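Local coordinates for rieske iron-sulfur protein soxF (Sulfolobus acidocaldarius, PDB 1JM1) that carries a Rieske-type [2Fe-2S] cluster and probably passes electrons as part of the respiratory quinol oxidase system, at residues Gly6-Pro11 against Ala69-Gln74; Tyr13-Ile18 against Ala31-Ala36; Thr58-Pro63 against Thr86-Ser91; Tyr131-Gly136 against Arg146-Val151; Ala169-Ala174 against Pro189-Ser194. All blocks are in the same frame, centred on the assembly; numbering follows the deposited sequence. Where two conformers were deposited one is given.

In the fold
From the N terminus, 6-11 meets 69-74 in interaction 1, closing a long loop in which interaction 2 is nested: there the chain leaves strand 13-17 through helix 18-28 and comes back as strand 32-36 to face it, joining two antiparallel sheets. Interaction 3 crosses interaction 1, because 58-63 lies before 69-74 and 86-91 after it; it packs strand 59-61 against strand 87-91 of another sheet. Interactions 4 and 5 follow in series. In interaction 4 the end of strand 130-132, close to the cluster, packs on 146-151, whose backbone bonds to strand 87-91. Interaction 5 closes a loop in the late coil after strand 161-167, and R146 of interaction 4 bonds to P170 O.

Interaction 1: Gly6-Pro11 against Ala69-Gln74; sequences GLAGFP and AGPLGQ
L72 pushes its forked end between L7, A8 and F10, and three of the four residue contacts involve it. CD1 goes to the F10 ring, 3.6 Å from F10 CE1, meeting it obliquely. CD2 goes to L7 instead, 3.9 Å from L7 CB, with L7 CD1 only slightly farther; the two leucine side chains cross at a slant. Between the branches, chi1 of -68° sets L72 CG anti to its own carbonyl carbon, 3.9 Å from A8 CB. A8 CB also touches P71, 3.9 Å from P71 CG in the conformer given. P71 follows a cis peptide bond and lies at the exposed side of the patch, while L72 and F10 are buried.

No hydrogen bond links the two segments; each is braced from within. In 6-11 a type I' turn runs from L7 to F10, closed by F10 N to L7 O, and G6 N bonds to F10 O. L7 and L72 both rest on I152 of strand 151-155, and F10 on T167. The arrangement is a type I' turn whose apolar side chains pack on a neighbouring loop, here joining the N-terminal arm to the connection between strands 59-61 and 77-79, away from the cluster.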
# COMPACT_ATOMS: atom_id res chain seq x y z
N GLY A 6 -15.05 4.00 8.21
CA GLY A 6 -14.40 4.14 6.95
C GLY A 6 -15.33 3.97 5.79
O GLY A 6 -16.54 4.29 5.88
N LEU A 7 -14.86 3.51 4.62
CA LEU A 7 -15.70 3.29 3.47
C LEU A 7 -16.26 1.89 3.47
O LEU A 7 -15.57 0.92 3.72
CB LEU A 7 -14.89 3.47 2.21
CG LEU A 7 -14.24 4.83 1.94
CD1 LEU A 7 -13.28 4.75 0.76
CD2 LEU A 7 -15.39 5.87 1.83
N ALA A 8 -17.57 1.82 3.15
CA ALA A 8 -18.22 0.56 2.79
C ALA A 8 -17.96 -0.51 3.85
O ALA A 8 -17.74 -1.67 3.53
CB ALA A 8 -17.87 0.11 1.43
N GLY A 9 -18.05 -0.16 5.12
CA GLY A 9 -17.99 -1.10 6.22
C GLY A 9 -16.59 -1.27 6.87
O GLY A 9 -16.49 -1.95 7.88
N PHE A 10 -15.57 -0.69 6.27
CA PHE A 10 -14.24 -0.70 6.83
C PHE A 10 -14.14 0.25 8.00
O PHE A 10 -14.90 1.23 8.08
CB PHE A 10 -13.21 -0.28 5.82
CG PHE A 10 -12.72 -1.36 4.88
CD1 PHE A 10 -13.43 -1.79 3.80
CD2 PHE A 10 -11.48 -1.94 5.11
CE1 PHE A 10 -12.95 -2.73 2.95
CE2 PHE A 10 -10.98 -2.90 4.22
CZ PHE A 10 -11.72 -3.29 3.14
N PRO A 11 -13.17 0.04 8.89
CA PRO A 11 -12.86 1.02 9.96
C PRO A 11 -12.12 2.20 9.40
O PRO A 11 -11.47 2.14 8.34
CB PRO A 11 -11.99 0.22 10.90
CG PRO A 11 -11.34 -0.83 10.06
CD PRO A 11 -12.27 -1.13 8.95
N ALA A 69 -18.18 -5.06 -5.91
CA ALA A 69 -19.36 -4.18 -5.82
C ALA A 69 -19.00 -2.75 -5.51
O ALA A 69 -17.99 -2.40 -4.84
CB ALA A 69 -20.26 -4.68 -4.67
N GLY A 70 -19.85 -1.84 -5.94
CA GLY A 70 -19.63 -0.42 -5.49
C GLY A 70 -20.05 -0.39 -4.04
O GLY A 70 -20.73 -1.34 -3.58
N PRO A 71 -19.63 0.60 -3.25
CA PRO A 71 -18.86 1.75 -3.74
C PRO A 71 -17.41 1.49 -3.92
O PRO A 71 -16.78 2.22 -4.73
CB PRO A 71 -19.12 2.84 -2.62
CG PRO A 71 -19.58 2.05 -1.49
CD PRO A 71 -20.15 0.73 -1.90
N LEU A 72 -16.74 0.54 -3.22
CA LEU A 72 -15.29 0.39 -3.38
C LEU A 72 -14.92 0.01 -4.81
O LEU A 72 -13.88 0.43 -5.30
CB LEU A 72 -14.72 -0.59 -2.35
CG LEU A 72 -14.77 -0.12 -0.94
CD1 LEU A 72 -14.36 -1.21 0.03
CD2 LEU A 72 -13.80 1.09 -0.74
N GLY A 73 -15.76 -0.78 -5.46
CA GLY A 73 -15.53 -1.15 -6.84
C GLY A 73 -15.79 -0.04 -7.84
O GLY A 73 -15.44 -0.17 -9.01
N GLN A 74 -16.41 1.05 -7.41
CA GLN A 74 -16.72 2.17 -8.29
C GLN A 74 -15.65 3.23 -8.28
O GLN A 74 -15.70 4.19 -9.05
CB GLN A 74 -18.09 2.74 -7.94
CG GLN A 74 -18.60 3.71 -8.98
CD GLN A 74 -20.07 4.04 -8.81
OE1 GLN A 74 -20.60 3.86 -7.68
NE2 GLN A 74 -20.70 4.56 -9.85

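Interaction 2: Tyr13-Ile18 against Ala31-Ala36; sequences YKVANI and AVYFFA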
# COMPACT_ATOMS: atom_id res chain seq x y z
N TYR A 13 -9.03 4.22 10.49
CA TYR A 13 -7.87 3.99 11.33
C TYR A 13 -6.84 5.06 11.09
O TYR A 13 -6.41 5.27 9.97
CB TYR A 13 -7.24 2.60 11.01
CG TYR A 13 -5.87 2.37 11.57
CD1 TYR A 13 -5.79 2.24 12.97
CD2 TYR A 13 -4.68 2.32 10.82
CE1 TYR A 13 -4.54 2.04 13.54
CE2 TYR A 13 -3.44 2.15 11.41
CZ TYR A 13 -3.39 1.99 12.76
OH TYR A 13 -2.11 1.86 13.35
N LYS A 14 -6.35 5.73 12.14
CA LYS A 14 -5.31 6.71 12.00
C LYS A 14 -3.96 6.05 11.79
O LYS A 14 -3.47 5.32 12.67
CB LYS A 14 -5.25 7.57 13.29
CG LYS A 14 -4.29 8.75 13.09
CD LYS A 14 -4.09 9.53 14.41
CE LYS A 14 -5.39 10.02 15.04
NZ LYS A 14 -5.11 10.94 16.17
N VAL A 15 -3.35 6.29 10.68
CA VAL A 15 -2.04 5.73 10.35
C VAL A 15 -0.93 6.54 11.00
O VAL A 15 -0.04 6.03 11.66
CB VAL A 15 -1.82 5.64 8.82
CG1 VAL A 15 -0.41 5.11 8.53
CG2 VAL A 15 -2.83 4.75 8.18
N ALA A 16 -0.94 7.86 10.74
CA ALA A 16 0.11 8.76 11.16
C ALA A 16 -0.35 10.19 10.89
O ALA A 16 -1.23 10.40 10.06
CB ALA A 16 1.41 8.54 10.38
N ASN A 17 0.29 11.16 11.53
CA ASN A 17 0.12 12.54 11.13
C ASN A 17 1.07 12.85 9.99
O ASN A 17 2.17 12.29 9.92
CB ASN A 17 0.43 13.44 12.36
CG ASN A 17 0.05 14.89 12.09
OD1 ASN A 17 0.86 15.65 11.56
ND2 ASN A 17 -1.17 15.23 12.43
N ILE A 18 0.67 13.77 9.12
CA ILE A 18 1.57 14.20 8.03
C ILE A 18 2.92 14.61 8.53
O ILE A 18 3.92 14.38 7.87
CB ILE A 18 0.88 15.35 7.23
CG1 ILE A 18 1.68 15.75 6.00
CG2 ILE A 18 0.63 16.59 8.06
CD1 ILE A 18 1.74 14.63 4.94
N ALA A 31 10.94 7.08 2.61
CA ALA A 31 9.61 7.51 2.13
C ALA A 31 8.55 6.48 2.30
O ALA A 31 7.44 6.65 1.74
CB ALA A 31 9.72 7.88 0.65
N VAL A 32 8.82 5.40 3.04
CA VAL A 32 7.88 4.29 3.27
C VAL A 32 7.60 4.23 4.76
O VAL A 32 8.50 4.36 5.58
CB VAL A 32 8.58 2.95 2.80
CG1 VAL A 32 7.81 1.77 3.08
CG2 VAL A 32 8.86 3.08 1.26
N TYR A 33 6.31 3.99 5.12
CA TYR A 33 5.88 4.02 6.50
C TYR A 33 4.93 2.86 6.72
O TYR A 33 3.81 2.85 6.18
CB TYR A 33 5.23 5.35 6.83
CG TYR A 33 4.95 5.67 8.24
CD1 TYR A 33 5.84 6.43 9.00
CD2 TYR A 33 3.80 5.17 8.89
CE1 TYR A 33 5.60 6.72 10.32
CE2 TYR A 33 3.57 5.51 10.22
CZ TYR A 33 4.50 6.27 10.90
OH TYR A 33 4.24 6.67 12.23
N PHE A 34 5.34 1.86 7.51
CA PHE A 34 4.57 0.64 7.67
C PHE A 34 3.50 0.79 8.73
O PHE A 34 3.68 1.53 9.71
CB PHE A 34 5.47 -0.55 8.02
CG PHE A 34 6.35 -0.96 6.84
CD1 PHE A 34 7.62 -0.42 6.72
CD2 PHE A 34 5.87 -1.86 5.91
CE1 PHE A 34 8.39 -0.82 5.63
CE2 PHE A 34 6.66 -2.25 4.83
CZ PHE A 34 7.92 -1.74 4.69
N PHE A 35 2.42 0.04 8.54
CA PHE A 35 1.31 -0.01 9.48
C PHE A 35 0.55 -1.32 9.22
O PHE A 35 0.94 -2.07 8.29
CB PHE A 35 0.39 1.23 9.36
CG PHE A 35 -0.32 1.39 8.06
CD1 PHE A 35 -1.65 1.06 7.90
CD2 PHE A 35 0.34 1.91 6.94
CE1 PHE A 35 -2.33 1.29 6.73
CE2 PHE A 35 -0.34 2.13 5.75
CZ PHE A 35 -1.67 1.82 5.63
N ALA A 36 -0.46 -1.61 9.99
CA ALA A 36 -1.33 -2.76 9.76
C ALA A 36 -2.75 -2.27 9.61
O ALA A 36 -3.17 -1.34 10.32
CB ALA A 36 -1.28 -3.76 10.90
O HOH W 1 -0.64 -0.32 12.58
O HOH W 2 2.00 6.37 13.52
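The F35 ring, carried on a CG that chi1 of 64° sets between the backbone N and the carbonyl carbon, takes V15 on one face: V15 CG2 lies 3.9 Å from the ring centroid, only 15° off the normal, a CH-pi contact shifted toward the rim. The second methyl shares that face, with V15 CG1 3.7 Å from F35 CD2. At the edge of F35, in its plane, lies the carbonyl oxygen of Y33, and Y13 CE2 approaches F35 CD1 as the two side chains slide past each other in opposite directions. The Y33 ring meets A16 obliquely, Y33 CE2 being 3.7 Å from A16 CB.

Strands 13-17 and 32-36 belong to different antiparallel sheets that face each other, as in the antiparallel beta fold of Rieske proteins; they run antiparallel at 158°. A classic beta bulge at V15 and A16, both opposite I162, lets these successive side chains both point to the facing strand.

Direct polar bonds between the two are absent, and waters fill in. One joins Y13 OH (2.7 Å from the water) to A36 N, from which it accepts a hydrogen bond. Another donates to V15 O and bonds to Y33 OH, lying in the plane of the Y33 ring at its edge. The F35 ring also packs on L46 and A164.

Interaction 3: Thr58-Pro63 against Thr86-Ser91; sequences TEIPNP and TIFAFS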
# COMPACT_ATOMS: atom_id res chain seq x y z
N THR A 58 0.24 12.50 -8.17
CA THR A 58 -0.87 12.90 -7.32
C THR A 58 -2.12 12.06 -7.53
O THR A 58 -3.08 12.22 -6.78
CB THR A 58 -1.23 14.37 -7.44
OG1 THR A 58 -1.63 14.65 -8.77
CG2 THR A 58 -0.03 15.28 -7.11
N GLU A 59 -2.15 11.17 -8.51
CA GLU A 59 -3.34 10.35 -8.77
C GLU A 59 -2.86 9.13 -9.57
O GLU A 59 -2.06 9.28 -10.48
CB GLU A 59 -4.34 11.19 -9.56
CG GLU A 59 -5.66 10.49 -9.81
CD GLU A 59 -6.67 11.43 -10.48
OE1 GLU A 59 -6.32 12.49 -11.03
OE2 GLU A 59 -7.88 11.13 -10.41
N ILE A 60 -3.38 7.98 -9.19
CA ILE A 60 -3.03 6.71 -9.85
C ILE A 60 -4.37 6.01 -10.15
O ILE A 60 -5.39 6.24 -9.49
CB ILE A 60 -2.08 5.87 -9.06
CG1 ILE A 60 -2.71 5.32 -7.78
CG2 ILE A 60 -0.80 6.61 -8.74
CD1 ILE A 60 -1.80 4.54 -6.87
N PRO A 61 -4.38 5.07 -11.12
CA PRO A 61 -5.64 4.41 -11.44
C PRO A 61 -6.00 3.38 -10.40
O PRO A 61 -5.15 2.81 -9.74
CB PRO A 61 -5.35 3.73 -12.81
CG PRO A 61 -4.05 4.29 -13.31
CD PRO A 61 -3.30 4.71 -12.04
N ASN A 62 -7.32 3.07 -10.32
CA ASN A 62 -7.77 1.91 -9.62
C ASN A 62 -7.95 0.78 -10.61
O ASN A 62 -8.99 0.73 -11.30
CB ASN A 62 -9.10 2.12 -8.87
CG ASN A 62 -9.57 0.84 -8.26
OD1 ASN A 62 -8.77 -0.11 -8.08
ND2 ASN A 62 -10.83 0.74 -7.92
N PRO A 63 -7.01 -0.17 -10.73
CA PRO A 63 -7.15 -1.23 -11.75
C PRO A 63 -8.28 -2.20 -11.47
O PRO A 63 -8.64 -2.98 -12.35
CB PRO A 63 -5.79 -1.94 -11.70
CG PRO A 63 -5.33 -1.73 -10.33
CD PRO A 63 -5.77 -0.33 -9.92
N THR A 86 0.59 13.54 -2.54
CA THR A 86 1.50 12.53 -3.08
C THR A 86 1.61 11.27 -2.22
O THR A 86 2.46 10.44 -2.52
CB THR A 86 2.89 13.15 -3.29
OG1 THR A 86 3.31 13.71 -2.04
CG2 THR A 86 2.85 14.22 -4.39
N ILE A 87 0.80 11.13 -1.18
CA ILE A 87 0.89 9.96 -0.30
C ILE A 87 -0.16 8.93 -0.66
O ILE A 87 -1.37 9.25 -0.74
CB ILE A 87 0.77 10.38 1.17
CG1 ILE A 87 1.96 11.28 1.54
CG2 ILE A 87 0.70 9.14 2.05
CD1 ILE A 87 1.84 11.96 2.82
N PHE A 88 0.30 7.71 -0.86
CA PHE A 88 -0.49 6.55 -1.24
C PHE A 88 -0.19 5.42 -0.26
O PHE A 88 0.75 5.51 0.55
CB PHE A 88 -0.13 6.11 -2.69
CG PHE A 88 -0.43 7.19 -3.69
CD1 PHE A 88 0.50 8.18 -3.96
CD2 PHE A 88 -1.64 7.21 -4.34
CE1 PHE A 88 0.23 9.17 -4.89
CE2 PHE A 88 -1.94 8.19 -5.27
CZ PHE A 88 -0.98 9.15 -5.55
N ALA A 89 -0.92 4.33 -0.36
CA ALA A 89 -0.67 3.17 0.48
C ALA A 89 -1.08 1.89 -0.23
O ALA A 89 -2.02 1.86 -1.02
CB ALA A 89 -1.42 3.30 1.80
N PHE A 90 -0.38 0.81 0.13
CA PHE A 90 -0.58 -0.50 -0.49
C PHE A 90 -0.52 -1.56 0.59
O PHE A 90 0.15 -1.44 1.62
CB PHE A 90 0.51 -0.78 -1.53
CG PHE A 90 0.50 0.18 -2.70
CD1 PHE A 90 1.17 1.38 -2.64
CD2 PHE A 90 -0.21 -0.16 -3.86
CE1 PHE A 90 1.11 2.27 -3.69
CE2 PHE A 90 -0.23 0.72 -4.93
CZ PHE A 90 0.41 1.91 -4.84
N SER A 91 -1.13 -2.73 0.26
CA SER A 91 -0.83 -3.95 1.00
C SER A 91 0.65 -4.30 0.85
O SER A 91 1.26 -4.12 -0.19
CB SER A 91 -1.66 -5.09 0.43
OG SER A 91 -1.38 -6.33 1.08
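I60 reaches F88 through two torsions: chi1 of 68° sets CG1 between the backbone N and the carbonyl carbon, and chi2 of -176° then extends CD1 away from CA. F88 answers with CG anti to its carbonyl carbon (chi1 -61°), and the two side chains slide past each other in opposite directions. I60 CD1 comes 3.7 Å from F88 CD2, meeting the ring obliquely, while I60 CG1 and CG2 both lie near F88 CE2. CD1 also touches the tip of the next aromatic, 4.0 Å from F90 CZ, and thus bridges F88 and F90.

The far end of F88 points at the backbone: its CZ is 3.7 Å from T58 C and nearly as close to E59 N, both in the plane of the ring at its edge. Beyond it, T58 CG2 and T86 CG2 meet methyl to methyl at 4.1 Å.

The strand axes stay 9.2 Å apart; strand 59-61 pairs with 77-79, and 87-91 with 43-48. E59 OE2 forms a salt bridge with K79 and a hydrogen bond with T77, and T86 OG1 bonds to D48. The contact itself is therefore held by van der Waals packing, with no hydrogen bond across it, and E59 OE2 and T86 OG1 find their partners outside it.

Interaction 4: Tyr131-Gly136 against Arg146-Val151; sequences YALKDG and RPLPIV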
# COMPACT_ATOMS: atom_id res chain seq x y z
N TYR A 131 5.33 -4.99 -9.15
CA TYR A 131 4.13 -4.13 -9.11
C TYR A 131 4.52 -2.70 -9.36
O TYR A 131 5.40 -2.15 -8.70
CB TYR A 131 3.48 -4.25 -7.75
CG TYR A 131 3.10 -5.66 -7.33
CD1 TYR A 131 3.90 -6.37 -6.43
CD2 TYR A 131 1.97 -6.27 -7.83
CE1 TYR A 131 3.54 -7.65 -6.06
CE2 TYR A 131 1.58 -7.54 -7.43
CZ TYR A 131 2.38 -8.22 -6.53
OH TYR A 131 1.96 -9.46 -6.11
N ALA A 132 3.85 -2.06 -10.35
CA ALA A 132 4.14 -0.70 -10.73
C ALA A 132 3.25 0.21 -9.89
O ALA A 132 2.08 0.46 -10.21
CB ALA A 132 3.90 -0.52 -12.21
N LEU A 133 3.77 0.70 -8.75
CA LEU A 133 2.95 1.45 -7.80
C LEU A 133 2.37 2.72 -8.41
O LEU A 133 1.22 3.07 -8.13
CB LEU A 133 3.77 1.80 -6.56
CG LEU A 133 4.40 0.61 -5.83
CD1 LEU A 133 5.03 1.12 -4.52
CD2 LEU A 133 3.40 -0.50 -5.53
N LYS A 134 3.14 3.44 -9.25
CA LYS A 134 2.61 4.68 -9.79
C LYS A 134 1.58 4.39 -10.90
O LYS A 134 0.88 5.32 -11.30
CB LYS A 134 3.78 5.58 -10.02
CG LYS A 134 4.57 5.45 -11.20
CD LYS A 134 5.61 6.62 -11.30
CE LYS A 134 6.79 6.31 -12.24
NZ LYS A 134 6.24 6.16 -13.64
N ASP A 135 1.43 3.15 -11.34
CA ASP A 135 0.41 2.72 -12.26
C ASP A 135 -0.68 1.94 -11.55
O ASP A 135 -1.43 1.18 -12.17
CB ASP A 135 1.02 1.97 -13.44
CG ASP A 135 1.95 2.83 -14.26
OD1 ASP A 135 3.05 2.37 -14.59
OD2 ASP A 135 1.58 4.00 -14.58
N GLY A 136 -0.86 2.16 -10.24
CA GLY A 136 -1.95 1.55 -9.51
C GLY A 136 -1.69 0.16 -9.02
O GLY A 136 -2.61 -0.54 -8.62
N ARG A 146 -2.79 -10.52 -10.37
CA ARG A 146 -3.64 -9.35 -10.23
C ARG A 146 -2.83 -8.26 -9.54
O ARG A 146 -1.78 -8.55 -8.94
CB ARG A 146 -4.89 -9.69 -9.44
CG ARG A 146 -4.63 -10.15 -8.01
CD ARG A 146 -5.89 -10.66 -7.38
NE ARG A 146 -5.75 -11.11 -5.97
CZ ARG A 146 -6.00 -10.39 -4.92
NH1 ARG A 146 -6.32 -9.12 -4.99
NH2 ARG A 146 -5.91 -10.97 -3.71
N PRO A 147 -3.30 -7.02 -9.60
CA PRO A 147 -2.54 -5.90 -9.03
C PRO A 147 -2.43 -5.97 -7.51
O PRO A 147 -3.29 -6.50 -6.78
CB PRO A 147 -3.33 -4.67 -9.47
CG PRO A 147 -4.05 -5.11 -10.72
CD PRO A 147 -4.45 -6.53 -10.39
N LEU A 148 -1.39 -5.32 -6.99
CA LEU A 148 -1.22 -5.18 -5.56
C LEU A 148 -2.34 -4.32 -4.97
O LEU A 148 -2.54 -3.20 -5.45
CB LEU A 148 0.14 -4.54 -5.26
CG LEU A 148 0.52 -4.50 -3.78
CD1 LEU A 148 0.71 -5.91 -3.23
CD2 LEU A 148 1.82 -3.71 -3.62
N PRO A 149 -3.07 -4.79 -3.96
CA PRO A 149 -4.14 -3.96 -3.42
C PRO A 149 -3.66 -2.63 -2.86
O PRO A 149 -2.60 -2.54 -2.22
CB PRO A 149 -4.77 -4.85 -2.34
CG PRO A 149 -4.52 -6.24 -2.87
CD PRO A 149 -3.10 -6.16 -3.45
N ILE A 150 -4.47 -1.61 -3.10
CA ILE A 150 -4.31 -0.26 -2.59
C ILE A 150 -5.14 -0.09 -1.33
O ILE A 150 -6.30 -0.50 -1.28
CB ILE A 150 -4.71 0.79 -3.67
CG1 ILE A 150 -3.76 0.68 -4.85
CG2 ILE A 150 -4.76 2.19 -3.10
CD1 ILE A 150 -4.24 1.44 -6.09
N VAL A 151 -4.55 0.57 -0.34
CA VAL A 151 -5.24 1.00 0.85
C VAL A 151 -5.68 2.46 0.60
O VAL A 151 -4.85 3.34 0.36
CB VAL A 151 -4.34 0.90 2.09
CG1 VAL A 151 -5.10 1.44 3.33
CG2 VAL A 151 -3.89 -0.54 2.30
O HOH W 3 -4.46 -2.06 -7.06
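Y131 lays one face of its ring over L148: L148 CB sits 3.9 Å from the ring centroid, 25° off the normal, a CH-pi contact offset toward the CD2 rim. The two side chains cross at about a right angle. The same rim meets backbone as well, with L148 N 3.6 Å from Y131 CD2, and R146 O lies in the ring plane at the edge, 3.8 Å from Y131 CE2. L148 CG is anti to the backbone N (chi1 -173°). At the end of the side chain, L148 CD2 comes 4.1 Å from L133 CD2; both leucines also touch F90.

Further along the chain, at G136, phi is positive (85°). G136 O is 3.6 Å from I150 CD1, and one water ties it to the other segment by donating to both G136 O (2.9 Å) and L148 O (2.8 Å).

Y131 reaches the cluster-binding region of the Rieske domain: its side chain lies about 5 Å (nearest atoms) from the [2Fe-2S] cluster. The ring is held on one face by L148 and at its hydroxyl, which bonds to V95 N, next to the cluster ligand C94. The carbonyl oxygens of G136 and L148 cannot bond to each other directly, and the water, donating to both, joins them.

Interaction 5: Ala169-Ala174 against Pro189-Ser194; sequences APYFSA and PRYSYS
Y191, the centre of an inverse gamma turn in the coil that follows strand 161-167, reaches across to 171-174, near the cluster-binding loop. Its hydroxyl donates to F172 O at 2.7 Å, arriving in the carbonyl plane on a lone pair with a C=O...O angle of 125°. F172 O in turn lies in the plane of the Y191 ring, at its edge, so the bond lies in the plane of the ring and of the carbonyl. The same oxygen touches Y191 CE1 and CZ.

Two methylenes lie against the hydroxyl: Y171 CB is 3.3 Å from Y191 OH, and F172 CB lies a little farther off. A174 presses its methyl on the ring edge, with A174 CB 3.9 Å from Y191 CE1, and it also meets R190 CB at the same 3.9 Å. From outside the two segments, R178 makes a cation-pi contact with the Y191 ring.

Next door, the F172 side chain is about 7 Å from the cluster (nearest atoms) and about 5 Å from that of L97, while Y193 OH bonds to G98 O. One short, well-aimed hydrogen bond thus gives a buried phenol a defined partner and joins two coil segments that have no strand pairing to hold them, beside a loop that binds the [2Fe-2S] cluster.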
# COMPACT_ATOMS: atom_id res chain seq x y z
N ALA A 169 -9.38 -3.90 -3.12
CA ALA A 169 -9.37 -5.32 -3.45
C ALA A 169 -9.10 -6.10 -2.22
O ALA A 169 -8.48 -5.60 -1.24
CB ALA A 169 -8.29 -5.58 -4.48
N PRO A 170 -9.44 -7.39 -2.21
CA PRO A 170 -9.00 -8.29 -1.13
C PRO A 170 -7.50 -8.49 -1.17
O PRO A 170 -6.87 -8.55 -2.24
CB PRO A 170 -9.71 -9.62 -1.48
CG PRO A 170 -9.90 -9.54 -2.99
CD PRO A 170 -10.22 -8.10 -3.25
N TYR A 171 -6.93 -8.65 0.00
CA TYR A 171 -5.53 -9.08 0.15
C TYR A 171 -5.39 -10.54 -0.29
O TYR A 171 -6.38 -11.25 -0.56
CB TYR A 171 -5.12 -8.92 1.61
CG TYR A 171 -5.18 -7.52 2.17
CD1 TYR A 171 -5.35 -7.34 3.53
CD2 TYR A 171 -5.04 -6.38 1.40
CE1 TYR A 171 -5.38 -6.09 4.09
CE2 TYR A 171 -5.07 -5.11 1.97
CZ TYR A 171 -5.24 -4.96 3.31
OH TYR A 171 -5.27 -3.70 3.83
N PHE A 172 -4.15 -10.99 -0.36
CA PHE A 172 -3.85 -12.38 -0.65
C PHE A 172 -4.69 -13.32 0.20
O PHE A 172 -4.80 -13.17 1.41
CB PHE A 172 -2.36 -12.60 -0.35
CG PHE A 172 -1.92 -14.04 -0.52
CD1 PHE A 172 -1.83 -14.62 -1.77
CD2 PHE A 172 -1.60 -14.80 0.61
CE1 PHE A 172 -1.44 -15.95 -1.93
CE2 PHE A 172 -1.18 -16.14 0.46
CZ PHE A 172 -1.12 -16.67 -0.79
N SER A 173 -5.21 -14.36 -0.45
CA SER A 173 -5.96 -15.42 0.25
C SER A 173 -4.98 -16.50 0.67
O SER A 173 -4.43 -17.22 -0.16
CB SER A 173 -6.99 -16.06 -0.69
OG SER A 173 -8.06 -15.18 -0.98
N ALA A 174 -4.82 -16.61 1.98
CA ALA A 174 -3.94 -17.63 2.58
C ALA A 174 -4.78 -18.83 2.97
O ALA A 174 -5.01 -19.69 2.13
CB ALA A 174 -3.16 -16.97 3.72
N PRO A 189 -5.64 -16.87 10.78
CA PRO A 189 -4.45 -17.13 11.55
C PRO A 189 -3.20 -17.31 10.70
O PRO A 189 -2.11 -17.17 11.24
CB PRO A 189 -4.77 -18.43 12.31
CG PRO A 189 -6.16 -18.64 12.16
CD PRO A 189 -6.68 -17.88 11.04
N ARG A 190 -3.31 -17.66 9.43
CA ARG A 190 -2.13 -17.78 8.59
C ARG A 190 -1.44 -16.43 8.35
O ARG A 190 -0.27 -16.40 7.96
CB ARG A 190 -2.41 -18.46 7.30
CG ARG A 190 -2.92 -19.87 7.41
CD ARG A 190 -2.76 -20.61 6.08
NE ARG A 190 -3.42 -21.92 6.20
CZ ARG A 190 -3.56 -22.72 5.16
NH1 ARG A 190 -3.04 -22.40 3.98
NH2 ARG A 190 -4.21 -23.84 5.31
N TYR A 191 -2.15 -15.31 8.59
CA TYR A 191 -1.55 -14.00 8.50
C TYR A 191 -0.74 -13.76 9.76
O TYR A 191 -1.21 -13.19 10.76
CB TYR A 191 -2.61 -12.91 8.30
CG TYR A 191 -2.86 -12.58 6.84
CD1 TYR A 191 -3.26 -13.52 5.90
CD2 TYR A 191 -2.65 -11.27 6.38
CE1 TYR A 191 -3.46 -13.15 4.56
CE2 TYR A 191 -2.84 -10.91 5.07
CZ TYR A 191 -3.24 -11.86 4.15
OH TYR A 191 -3.41 -11.44 2.86
N SER A 192 0.52 -14.11 9.80
CA SER A 192 1.28 -13.92 11.05
C SER A 192 2.32 -12.87 10.84
O SER A 192 3.22 -12.70 11.65
CB SER A 192 1.81 -15.38 11.55
OG SER A 192 2.70 -15.68 10.56
N TYR A 193 2.43 -12.06 9.78
CA TYR A 193 3.37 -11.06 9.33
C TYR A 193 3.55 -9.98 10.41
O TYR A 193 2.51 -9.52 11.02
CB TYR A 193 2.87 -10.34 8.07
CG TYR A 193 2.46 -11.26 6.94
CD1 TYR A 193 1.14 -11.58 6.75
CD2 TYR A 193 3.40 -11.80 6.10
CE1 TYR A 193 0.75 -12.40 5.71
CE2 TYR A 193 3.03 -12.64 5.02
CZ TYR A 193 1.72 -12.94 4.85
OH TYR A 193 1.26 -13.78 3.86
N SER A 194 4.75 -9.67 10.57
CA SER A 194 5.09 -8.43 11.38
C SER A 194 5.15 -7.13 10.53
O SER A 194 5.27 -7.07 9.39
CB SER A 194 6.35 -8.60 12.18
OG SER A 194 7.29 -9.24 11.36